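Local coordinates for ribosome-inactivating protein (Lychnis chalcedonica, PDB 2G5X) that belongs to the ribosome-inactivating protein family of plants and is known as lychnin, at residues T37-N41 / F63-D67; R56-T60 / F144-Y148; A112-A116 / F152-A158; W203-S207 / M226-L232. The contacts are given in a common frame with arbitrary orientation. Where two conformers were deposited one is given. Residue numbers count along the deposited sequence, not the author numbering.

Contact 1 (T37-N41 / F63-D67)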
loop_
_atom_site.group_PDB
_atom_site.type_symbol
_atom_site.label_atom_id
_atom_site.label_comp_id
_atom_site.label_asym_id
_atom_site.label_seq_id
_atom_site.Cartn_x
_atom_site.Cartn_y
_atom_site.Cartn_z
ATOM N N THR A 37 -10.533 -8.005 7.142
ATOM C CA THR A 37 -10.405 -8.562 5.800
ATOM C C THR A 37 -11.072 -9.933 5.746
ATOM O O THR A 37 -11.346 -10.548 6.783
ATOM C CB THR A 37 -8.929 -8.721 5.372
ATOM O OG1 THR A 37 -8.291 -9.708 6.193
ATOM C CG2 THR A 37 -8.191 -7.392 5.499
ATOM N N LYS A 38 -11.338 -10.400 4.531
ATOM C CA LYS A 38 -11.974 -11.695 4.323
ATOM C C LYS A 38 -10.964 -12.669 3.720
ATOM O O LYS A 38 -10.348 -12.385 2.691
ATOM C CB LYS A 38 -13.171 -11.544 3.377
ATOM C CG LYS A 38 -13.880 -10.198 3.461
ATOM C CD LYS A 38 -14.301 -9.836 4.883
ATOM C CE LYS A 38 -14.893 -8.430 4.926
ATOM N NZ LYS A 38 -15.243 -7.977 6.306
ATOM N N LYS A 39 -10.803 -13.824 4.359
ATOM C CA LYS A 39 -9.852 -14.825 3.886
ATOM C C LYS A 39 -10.110 -15.264 2.445
ATOM O O LYS A 39 -9.168 -15.513 1.686
ATOM C CB LYS A 39 -9.878 -16.042 4.813
ATOM C CG LYS A 39 -8.741 -17.026 4.593
ATOM C CD LYS A 39 -8.703 -18.067 5.706
ATOM C CE LYS A 39 -7.533 -19.018 5.542
ATOM N NZ LYS A 39 -7.442 -19.977 6.681
ATOM N N ALA A 40 -11.382 -15.351 2.068
ATOM C CA ALA A 40 -11.750 -15.778 0.720
ATOM C C ALA A 40 -11.571 -14.705 -0.355
ATOM O O ALA A 40 -11.861 -14.950 -1.523
ATOM C CB ALA A 40 -13.198 -16.285 0.710
ATOM N N ASN A 41 -11.107 -13.518 0.026
ATOM C CA ASN A 41 -10.901 -12.448 -0.952
ATOM C C ASN A 41 -9.486 -12.452 -1.532
ATOM O O ASN A 41 -8.947 -11.399 -1.878
ATOM C CB ASN A 41 -11.177 -11.076 -0.329
ATOM C CG ASN A 41 -12.655 -10.726 -0.299
ATOM O OD1 ASN A 41 -13.488 -11.426 -0.880
ATOM N ND2 ASN A 41 -12.986 -9.626 0.370
ATOM N N PHE A 63 -4.272 -3.839 -4.689
ATOM C CA PHE A 63 -3.973 -4.633 -3.495
ATOM C C PHE A 63 -4.876 -5.854 -3.376
ATOM O O PHE A 63 -6.092 -5.747 -3.559
ATOM C CB PHE A 63 -4.170 -3.812 -2.212
ATOM C CG PHE A 63 -3.228 -2.654 -2.060
ATOM C CD1 PHE A 63 -3.566 -1.396 -2.552
ATOM C CD2 PHE A 63 -2.015 -2.812 -1.397
ATOM C CE1 PHE A 63 -2.708 -0.308 -2.382
ATOM C CE2 PHE A 63 -1.150 -1.736 -1.223
ATOM C CZ PHE A 63 -1.497 -0.480 -1.715
ATOM N N ARG A 64 -4.287 -7.007 -3.062
ATOM C CA ARG A 64 -5.071 -8.224 -2.859
ATOM C C ARG A 64 -5.920 -7.916 -1.622
ATOM O O ARG A 64 -5.394 -7.499 -0.591
ATOM C CB ARG A 64 -4.146 -9.425 -2.612
ATOM C CG ARG A 64 -4.866 -10.713 -2.204
ATOM C CD ARG A 64 -3.971 -11.948 -2.384
ATOM N NE ARG A 64 -3.768 -12.256 -3.800
ATOM C CZ ARG A 64 -2.607 -12.153 -4.441
ATOM N NH1 ARG A 64 -1.515 -11.756 -3.799
ATOM N NH2 ARG A 64 -2.543 -12.428 -5.736
ATOM N N ALA A 65 -7.231 -8.114 -1.733
ATOM C CA ALA A 65 -8.172 -7.795 -0.657
ATOM C C ALA A 65 -8.112 -8.610 0.634
ATOM O O ALA A 65 -8.491 -8.119 1.700
ATOM C CB ALA A 65 -9.593 -7.822 -1.212
ATOM N N SER A 66 -7.636 -9.845 0.552
ATOM C CA SER A 66 -7.567 -10.696 1.734
ATOM C C SER A 66 -6.476 -10.315 2.725
ATOM O O SER A 66 -6.618 -10.555 3.928
ATOM C CB SER A 66 -7.361 -12.154 1.316
ATOM O OG SER A 66 -6.139 -12.311 0.617
ATOM N N ASP A 67 -5.395 -9.721 2.226
ATOM C CA ASP A 67 -4.266 -9.364 3.080
ATOM C C ASP A 67 -3.628 -7.999 2.823
ATOM O O ASP A 67 -2.582 -7.691 3.396
ATOM C CB ASP A 67 -3.188 -10.443 2.965
ATOM C CG ASP A 67 -2.746 -10.681 1.527
ATOM O OD1 ASP A 67 -3.163 -9.912 0.635
ATOM O OD2 ASP A 67 -1.977 -11.635 1.287
HETATM O O HOH W 1 -11.086 -8.442 2.339
#
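Residues 37-41 form a loop that closes in a type I beta turn from Lys38 to Asn41, with Asn41 N donating to Lys38 O at 3.0 Å. The turn sits against the end of strand 58-64, where Ala65 and Ser66 leave the extended course; the backbones come closest at Asn41 and Ser66, whose CA atoms are 4.6 Å apart. Lys38 O, the acceptor inside the turn, also faces Ser66, taking a CA-H...O contact from Ser66 CA at 3.4 Å and lying 3.3 Å from Ser66 CB. Residues 37-41 lie beside the exit of a central strand of the mixed sheet in the ribosome-inactivating fold, on the chain that leads from helix 10-25 into the neighbouring strand 45-51. At the start of the loop Thr37 OG1 donates to Ser66 O at 2.9 Å, and it is also hydrogen-bonded to Tyr233 N near the C-terminus. Asn41 and Ala65 meet CB to CB at 3.7 Å. Between them and Lys38 a water accepts hydrogen bonds from Lys38 N (2.9 Å) and Asn41 ND2 (3.0 Å) and donates one to Ala65 O (2.7 Å). The Lys38 side chain leads away, its NZ bonding to Thr28 OG1, while Arg64 NE turns to Asn42 O.

Contact 2 (R56-T60 / F144-Y148)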
loop_
_atom_site.group_PDB
_atom_site.type_symbol
_atom_site.label_atom_id
_atom_site.label_comp_id
_atom_site.label_asym_id
_atom_site.label_seq_id
_atom_site.Cartn_x
_atom_site.Cartn_y
_atom_site.Cartn_z
ATOM N N ARG A 56 -1.267 16.295 -12.364
ATOM C CA ARG A 56 -2.443 15.440 -12.291
ATOM C C ARG A 56 -2.201 14.024 -12.816
ATOM O O ARG A 56 -3.154 13.272 -13.027
ATOM C CB ARG A 56 -3.615 16.076 -13.048
ATOM C CG ARG A 56 -3.902 17.523 -12.661
ATOM C CD ARG A 56 -4.081 17.696 -11.153
ATOM N NE ARG A 56 -5.188 16.907 -10.618
ATOM C CZ ARG A 56 -5.596 16.953 -9.352
ATOM N NH1 ARG A 56 -4.990 17.752 -8.484
ATOM N NH2 ARG A 56 -6.612 16.199 -8.950
ATOM N N ASN A 57 -0.939 13.656 -13.036
ATOM C CA ASN A 57 -0.643 12.302 -13.507
ATOM C C ASN A 57 -1.161 11.333 -12.445
ATOM O O ASN A 57 -1.088 11.614 -11.246
ATOM C CB ASN A 57 0.864 12.094 -13.710
ATOM C CG ASN A 57 1.417 12.884 -14.891
ATOM O OD1 ASN A 57 0.671 13.320 -15.773
ATOM N ND2 ASN A 57 2.733 13.055 -14.919
ATOM N N THR A 58 -1.661 10.183 -12.886
ATOM C CA THR A 58 -2.228 9.204 -11.969
ATOM C C THR A 58 -1.692 7.784 -12.128
ATOM O O THR A 58 -1.527 7.294 -13.245
ATOM C CB THR A 58 -3.769 9.145 -12.136
ATOM O OG1 THR A 58 -4.327 10.441 -11.883
ATOM C CG2 THR A 58 -4.385 8.138 -11.175
ATOM N N ILE A 59 -1.408 7.145 -10.996
ATOM C CA ILE A 59 -0.965 5.754 -10.967
ATOM C C ILE A 59 -1.966 5.024 -10.076
ATOM O O ILE A 59 -2.266 5.481 -8.971
ATOM C CB ILE A 59 0.454 5.593 -10.375
ATOM C CG1 ILE A 59 1.495 6.103 -11.374
ATOM C CG2 ILE A 59 0.720 4.120 -10.047
ATOM C CD1 ILE A 59 2.936 5.971 -10.894
ATOM N N THR A 60 -2.497 3.906 -10.562
ATOM C CA THR A 60 -3.475 3.134 -9.797
ATOM C C THR A 60 -2.844 1.864 -9.226
ATOM O O THR A 60 -2.365 1.015 -9.972
ATOM C CB THR A 60 -4.688 2.745 -10.683
ATOM O OG1 THR A 60 -5.273 3.933 -11.235
ATOM C CG2 THR A 60 -5.741 2.002 -9.862
ATOM N N PHE A 144 7.362 8.589 -7.704
ATOM C CA PHE A 144 6.271 8.535 -8.675
ATOM C C PHE A 144 6.770 9.041 -10.036
ATOM O O PHE A 144 6.578 8.392 -11.068
ATOM C CB PHE A 144 5.120 9.409 -8.152
ATOM C CG PHE A 144 3.852 9.350 -8.974
ATOM C CD1 PHE A 144 2.652 8.971 -8.379
ATOM C CD2 PHE A 144 3.838 9.746 -10.310
ATOM C CE1 PHE A 144 1.454 8.994 -9.100
ATOM C CE2 PHE A 144 2.650 9.771 -11.039
ATOM C CZ PHE A 144 1.456 9.398 -10.436
ATOM N N THR A 145 7.431 10.193 -10.022
ATOM C CA THR A 145 7.950 10.810 -11.243
ATOM C C THR A 145 8.957 9.944 -12.003
ATOM O O THR A 145 9.027 9.997 -13.230
ATOM C CB THR A 145 8.598 12.172 -10.917
ATOM O OG1 THR A 145 7.607 13.037 -10.356
ATOM C CG2 THR A 145 9.167 12.818 -12.175
ATOM N N ALA A 146 9.728 9.144 -11.276
ATOM C CA ALA A 146 10.721 8.281 -11.908
ATOM C C ALA A 146 10.091 7.040 -12.532
ATOM O O ALA A 146 10.758 6.287 -13.239
ATOM C CB ALA A 146 11.777 7.868 -10.885
ATOM N N VAL A 147 8.801 6.839 -12.280
ATOM C CA VAL A 147 8.093 5.676 -12.802
ATOM C C VAL A 147 7.035 5.964 -13.867
ATOM O O VAL A 147 7.068 5.391 -14.957
ATOM C CB VAL A 147 7.423 4.891 -11.646
ATOM C CG1 VAL A 147 6.506 3.806 -12.200
ATOM C CG2 VAL A 147 8.495 4.275 -10.763
ATOM N N TYR A 148 6.096 6.849 -13.557
ATOM C CA TYR A 148 5.014 7.156 -14.487
ATOM C C TYR A 148 5.401 7.434 -15.943
ATOM O O TYR A 148 6.166 8.353 -16.244
ATOM C CB TYR A 148 4.173 8.319 -13.944
ATOM C CG TYR A 148 3.024 8.706 -14.851
ATOM C CD1 TYR A 148 3.209 9.620 -15.888
ATOM C CD2 TYR A 148 1.761 8.136 -14.690
ATOM C CE1 TYR A 148 2.165 9.957 -16.746
ATOM C CE2 TYR A 148 0.708 8.463 -15.544
ATOM C CZ TYR A 148 0.919 9.373 -16.569
ATOM O OH TYR A 148 -0.108 9.695 -17.426
HETATM O O HOH W 2 -2.316 10.171 -15.681
#
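The rings of Phe144, from the last part of helix 137-145, and Tyr148, from the loop that follows, lie roughly side by side as a thin aromatic layer. This layer slides into the hollow between the side chains of Asn57 and Ile59, with the backbone of Thr58 at the floor. Ile59 is one wall. Its CD1 sits over the face of the Phe144 ring, 3.6 Å from the centroid and 5° off the ring normal, in a CH-pi contact, while Ile59 CG1 comes within 3.4 Å of Phe144 CZ. The same CG1 approaches the edge of the Tyr148 ring, 3.9 Å from Tyr148 CD2, and Ile59 CD1 reaches Val147 CG1 at 4.4 Å. Asn57 is the other wall, on the opposite side of the layer: its CB lies over the Tyr148 face, 3.8 Å from the centroid and 6° off the normal, and also touches Phe144 CE2 at 4.0 Å. Thr58 points its side chain away, but Thr58 O meets the Tyr148 edge at CE2, 3.4 Å away. One water joins the two segments, accepting from Thr58 N at 2.9 Å and lying 2.9 Å from Tyr148 OH. Phe73 of strand 69-76 and Phe160 of helix 154-173 also touch Ile59. In the ribosome-inactivating fold, the end of helix 137-145 and the loop after it thus pack on the start of strand 58-64 of the mixed sheet.

Contact 3 (A112-A116 / F152-A158)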
loop_
_atom_site.group_PDB
_atom_site.type_symbol
_atom_site.label_atom_id
_atom_site.label_comp_id
_atom_site.label_asym_id
_atom_site.label_seq_id
_atom_site.Cartn_x
_atom_site.Cartn_y
_atom_site.Cartn_z
ATOM N N ALA A 112 5.816 -8.009 -17.765
ATOM C CA ALA A 112 5.986 -8.119 -16.319
ATOM C C ALA A 112 6.992 -7.081 -15.829
ATOM O O ALA A 112 7.941 -6.742 -16.538
ATOM C CB ALA A 112 6.467 -9.519 -15.951
ATOM N N LEU A 113 6.778 -6.582 -14.616
ATOM C CA LEU A 113 7.672 -5.596 -14.018
ATOM C C LEU A 113 9.033 -6.220 -13.720
ATOM O O LEU A 113 9.140 -7.431 -13.512
ATOM C CB LEU A 113 7.066 -5.044 -12.726
ATOM C CG LEU A 113 5.873 -4.092 -12.883
ATOM C CD1 LEU A 113 5.255 -3.813 -11.518
ATOM C CD2 LEU A 113 6.340 -2.797 -13.539
ATOM N N PRO A 114 10.091 -5.393 -13.695
ATOM C CA PRO A 114 11.462 -5.837 -13.425
ATOM C C PRO A 114 11.779 -6.213 -11.976
ATOM O O PRO A 114 12.939 -6.174 -11.567
ATOM C CB PRO A 114 12.305 -4.663 -13.923
ATOM C CG PRO A 114 11.435 -3.485 -13.622
ATOM C CD PRO A 114 10.066 -3.968 -14.075
ATOM N N CYS A 115 10.758 -6.566 -11.199
ATOM C CA CYS A 115 10.972 -6.976 -9.812
ATOM C C CYS A 115 9.762 -7.724 -9.251
ATOM O O CYS A 115 8.683 -7.709 -9.847
ATOM C CB CYS A 115 11.305 -5.765 -8.928
ATOM S SG CYS A 115 9.921 -4.684 -8.503
ATOM N N ALA A 116 9.958 -8.390 -8.113
ATOM C CA ALA A 116 8.891 -9.150 -7.461
ATOM C C ALA A 116 8.184 -8.333 -6.377
ATOM O O ALA A 116 8.640 -7.252 -6.003
ATOM C CB ALA A 116 9.455 -10.434 -6.865
ATOM N N PHE A 152 10.790 1.233 -17.261
ATOM C CA PHE A 152 10.916 0.722 -15.898
ATOM C C PHE A 152 12.253 0.053 -15.591
ATOM O O PHE A 152 12.743 -0.761 -16.372
ATOM C CB PHE A 152 9.808 -0.300 -15.618
ATOM C CG PHE A 152 8.416 0.253 -15.724
ATOM C CD1 PHE A 152 7.368 -0.560 -16.149
ATOM C CD2 PHE A 152 8.139 1.573 -15.376
ATOM C CE1 PHE A 152 6.070 -0.070 -16.229
ATOM C CE2 PHE A 152 6.843 2.072 -15.452
ATOM C CZ PHE A 152 5.803 1.251 -15.879
ATOM N N THR A 153 12.834 0.402 -14.447
ATOM C CA THR A 153 14.075 -0.215 -13.998
ATOM C C THR A 153 13.725 -0.854 -12.659
ATOM O O THR A 153 12.809 -0.395 -11.972
ATOM C CB THR A 153 15.212 0.812 -13.772
ATOM O OG1 THR A 153 14.863 1.690 -12.697
ATOM C CG2 THR A 153 15.465 1.621 -15.034
ATOM N N GLY A 154 14.435 -1.916 -12.294
ATOM C CA GLY A 154 14.160 -2.575 -11.030
ATOM C C GLY A 154 14.198 -1.619 -9.849
ATOM O O GLY A 154 13.322 -1.653 -8.983
ATOM N N LYS A 155 15.205 -0.750 -9.817
ATOM C CA LYS A 155 15.348 0.198 -8.719
ATOM C C LYS A 155 14.209 1.209 -8.603
ATOM O O LYS A 155 13.637 1.380 -7.524
ATOM C CB LYS A 155 16.677 0.950 -8.831
ATOM C CG LYS A 155 16.903 1.918 -7.677
ATOM C CD LYS A 155 18.163 2.750 -7.854
ATOM C CE LYS A 155 18.269 3.788 -6.746
ATOM N NZ LYS A 155 19.479 4.649 -6.880
ATOM N N ASN A 156 13.875 1.883 -9.700
ATOM C CA ASN A 156 12.806 2.875 -9.658
ATOM C C ASN A 156 11.466 2.266 -9.249
ATOM O O ASN A 156 10.761 2.817 -8.401
ATOM C CB ASN A 156 12.665 3.585 -11.008
ATOM C CG ASN A 156 13.859 4.468 -11.332
ATOM O OD1 ASN A 156 14.520 5.004 -10.435
ATOM N ND2 ASN A 156 14.128 4.645 -12.623
ATOM N N VAL A 157 11.116 1.129 -9.840
ATOM C CA VAL A 157 9.855 0.478 -9.502
ATOM C C VAL A 157 9.833 0.013 -8.047
ATOM O O VAL A 157 8.852 0.233 -7.333
ATOM C CB VAL A 157 9.590 -0.736 -10.421
ATOM C CG1 VAL A 157 8.390 -1.531 -9.910
ATOM C CG2 VAL A 157 9.335 -0.257 -11.848
ATOM N N ALA A 158 10.916 -0.622 -7.609
ATOM C CA ALA A 158 11.001 -1.125 -6.236
ATOM C C ALA A 158 10.892 -0.021 -5.184
ATOM O O ALA A 158 10.227 -0.194 -4.163
ATOM C CB ALA A 158 12.305 -1.898 -6.044
#
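This is loop-on-helix packing within the ribosome-inactivating fold: residues 112-116, on the way from strand 108-109 to helix 119-126, lie against the N-terminal end of the long helix 154-173. The side-chain contacts are apolar. Leu113 comes first; its CA-CB bond points sideways, but the end of the side chain turns in, CD2 reaching Phe152 CD1 at 3.6 Å and CD1 reaching Val157 CG1 at 4.2 Å. Its other neighbours include Phe73 of strand 69-76, so this side chain lies where sheet, loop and helix come together. Pro114 is nearest to the helix start, with its CA 4.9 Å from that of Gly154. The proline ring rests on the first peptide of the helix, Pro114 CG being 3.6 Å from both Thr153 C and Gly154 N, and it also packs on side chains: Pro114 CD lies 4.0 Å from Phe152 CB and Pro114 CG 4.2 Å from Val157 CG2. Gly154 presents bare backbone to it. Cys115 then turns its sulfur to the next part of the helix, SG lying 3.8 Å from Val157 CG1 and 4.4 Å from Ala158 CB, while its backbone pairs with Ser89. With its CA-CB bond pointing away from the loop, Thr153 occupies the N-cap of the helix, and its OG1 accepts from Asn156 N at 3.2 Å.

Contact 4 (W203-S207 / M226-L232)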
loop_
_atom_site.group_PDB
_atom_site.type_symbol
_atom_site.label_atom_id
_atom_site.label_comp_id
_atom_site.label_asym_id
_atom_site.label_seq_id
_atom_site.Cartn_x
_atom_site.Cartn_y
_atom_site.Cartn_z
ATOM N N TRP A 203 1.420 -7.831 12.555
ATOM C CA TRP A 203 0.028 -7.491 12.264
ATOM C C TRP A 203 -0.924 -8.652 12.564
ATOM O O TRP A 203 -1.967 -8.461 13.190
ATOM C CB TRP A 203 -0.119 -7.057 10.797
ATOM C CG TRP A 203 -1.525 -6.681 10.403
ATOM C CD1 TRP A 203 -2.414 -5.942 11.133
ATOM C CD2 TRP A 203 -2.183 -6.994 9.169
ATOM N NE1 TRP A 203 -3.584 -5.775 10.430
ATOM C CE2 TRP A 203 -3.469 -6.409 9.220
ATOM C CE3 TRP A 203 -1.810 -7.710 8.022
ATOM C CZ2 TRP A 203 -4.384 -6.520 8.169
ATOM C CZ3 TRP A 203 -2.722 -7.820 6.974
ATOM C CH2 TRP A 203 -3.994 -7.226 7.058
ATOM N N SER A 204 -0.563 -9.855 12.128
ATOM C CA SER A 204 -1.407 -11.027 12.353
ATOM C C SER A 204 -1.567 -11.389 13.830
ATOM O O SER A 204 -2.677 -11.676 14.290
ATOM C CB SER A 204 -0.848 -12.233 11.590
ATOM O OG SER A 204 -1.644 -13.386 11.815
ATOM N N LYS A 205 -0.468 -11.375 14.577
ATOM C CA LYS A 205 -0.527 -11.724 15.993
ATOM C C LYS A 205 -1.365 -10.751 16.815
ATOM O O LYS A 205 -2.063 -11.157 17.745
ATOM C CB LYS A 205 0.885 -11.838 16.572
ATOM C CG LYS A 205 1.636 -13.063 16.058
ATOM C CD LYS A 205 3.021 -13.180 16.660
ATOM C CE LYS A 205 3.735 -14.422 16.140
ATOM N NZ LYS A 205 2.998 -15.668 16.494
ATOM N N ILE A 206 -1.303 -9.470 16.468
ATOM C CA ILE A 206 -2.079 -8.458 17.175
ATOM C C ILE A 206 -3.541 -8.610 16.773
ATOM O O ILE A 206 -4.439 -8.546 17.616
ATOM C CB ILE A 206 -1.584 -7.039 16.826
ATOM C CG1 ILE A 206 -0.157 -6.855 17.351
ATOM C CG2 ILE A 206 -2.522 -5.988 17.425
ATOM C CD1 ILE A 206 0.545 -5.610 16.825
ATOM N N SER A 207 -3.776 -8.823 15.482
ATOM C CA SER A 207 -5.137 -8.998 14.982
ATOM C C SER A 207 -5.830 -10.148 15.706
ATOM O O SER A 207 -6.997 -10.043 16.073
ATOM C CB SER A 207 -5.131 -9.284 13.478
ATOM O OG SER A 207 -6.439 -9.252 12.937
ATOM N N MET A 226 -0.433 -1.040 19.251
ATOM C CA MET A 226 -1.313 -2.116 18.807
ATOM C C MET A 226 -2.687 -1.678 18.302
ATOM O O MET A 226 -3.477 -2.516 17.866
ATOM C CB MET A 226 -1.497 -3.144 19.931
ATOM C CG MET A 226 -0.217 -3.872 20.320
ATOM S SD MET A 226 -0.520 -5.267 21.432
ATOM C CE MET A 226 -0.742 -4.407 22.986
ATOM N N LYS A 227 -2.976 -0.382 18.354
ATOM C CA LYS A 227 -4.267 0.127 17.894
ATOM C C LYS A 227 -4.386 -0.059 16.379
ATOM O O LYS A 227 -3.870 0.745 15.597
ATOM C CB LYS A 227 -4.404 1.612 18.246
ATOM C CG LYS A 227 -5.826 2.066 18.543
ATOM C CD LYS A 227 -6.154 1.906 20.024
ATOM C CE LYS A 227 -7.639 2.096 20.291
ATOM N NZ LYS A 227 -7.970 1.955 21.737
ATOM N N LEU A 228 -5.077 -1.112 15.959
ATOM C CA LEU A 228 -5.214 -1.393 14.532
ATOM C C LEU A 228 -6.330 -0.635 13.820
ATOM O O LEU A 228 -7.368 -0.330 14.410
ATOM C CB LEU A 228 -5.404 -2.896 14.318
ATOM C CG LEU A 228 -4.299 -3.774 14.906
ATOM C CD1 LEU A 228 -4.581 -5.229 14.580
ATOM C CD2 LEU A 228 -2.943 -3.357 14.348
ATOM N N GLY A 229 -6.087 -0.320 12.549
ATOM C CA GLY A 229 -7.069 0.371 11.734
ATOM C C GLY A 229 -7.753 -0.610 10.794
ATOM O O GLY A 229 -8.770 -0.296 10.178
ATOM N N LEU A 230 -7.180 -1.806 10.685
ATOM C CA LEU A 230 -7.715 -2.867 9.836
ATOM C C LEU A 230 -7.286 -4.192 10.452
ATOM O O LEU A 230 -6.114 -4.371 10.787
ATOM C CB LEU A 230 -7.150 -2.756 8.409
ATOM C CG LEU A 230 -7.527 -3.867 7.416
ATOM C CD1 LEU A 230 -9.017 -3.791 7.097
ATOM C CD2 LEU A 230 -6.711 -3.724 6.131
ATOM N N LEU A 231 -8.226 -5.115 10.617
ATOM C CA LEU A 231 -7.894 -6.412 11.192
ATOM C C LEU A 231 -7.799 -7.470 10.113
ATOM O O LEU A 231 -8.464 -7.388 9.084
ATOM C CB LEU A 231 -8.956 -6.861 12.206
ATOM C CG LEU A 231 -9.248 -6.009 13.442
ATOM C CD1 LEU A 231 -10.198 -6.773 14.353
ATOM C CD2 LEU A 231 -7.963 -5.694 14.183
ATOM N N LEU A 232 -6.954 -8.462 10.357
ATOM C CA LEU A 232 -6.811 -9.576 9.438
ATOM C C LEU A 232 -7.879 -10.578 9.881
ATOM O O LEU A 232 -8.281 -10.590 11.047
ATOM C CB LEU A 232 -5.419 -10.199 9.581
ATOM C CG LEU A 232 -5.069 -11.416 8.718
ATOM C CD1 LEU A 232 -4.893 -10.984 7.272
ATOM C CD2 LEU A 232 -3.787 -12.058 9.234
#
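Leu228 lies at the apolar centre, its CD1 reaching Ile206 CG2 at 3.6 Å and Trp203 CD1 at 4.1 Å, on the side of helix 203-210 that faces the loop 226-232. Ile206 CG2 extends the patch to Met226 CB at 3.9 Å. Along the loop, the Trp203 indole is bordered by two further leucines: CZ2 touches Leu230 CD2 at 4.2 Å, CZ3 touches Leu232 CD1 at 3.8 Å, and Leu232 CB sits over the six-membered ring, 4.1 Å from its centroid and 13° off the normal, in a CH-pi contact. Arg173 makes a cation-pi contact with the same indole, and Phe174 meets it as well. Further out, two hydrogen bonds tie helix side chains to loop backbone. Trp203 NE1 donates to Leu230 O at 2.9 Å, and Leu232 N donates to Ser207 OG at 2.7 Å. Leu231, between these two bonds, uses its own backbone to pair with Pro35 and Thr37. In the ribosome-inactivating fold this is the C-terminal tail packed on the last helix. With no regular structure of its own in 226-232, the tail is held here by apolar side chains and by helix side chains that satisfy its peptide groups.

In the fold
Contacts 1 and 2 lie on opposite sides of the chain's centre, their centres 26 Å apart, and share strand 58-64: contact 2 uses its start and contact 1 its end. Along the chain these two cross, as do contacts 2 and 3. Contacts 2 and 3 are neighbours, 14 Å between centres, touching where Val147 O meets Phe152 CE2 at 3.4 Å; they draw on the successive helices 137-145 and 154-173. Contact 4, last in sequence, touches contact 1, with Thr37 N 2.9 Å from Leu231 O in a probable hydrogen bond, but stays about 17 Å from contacts 2 and 3 by nearest atoms. Together they join the N-terminal sheet to the helices and the C-terminal tail.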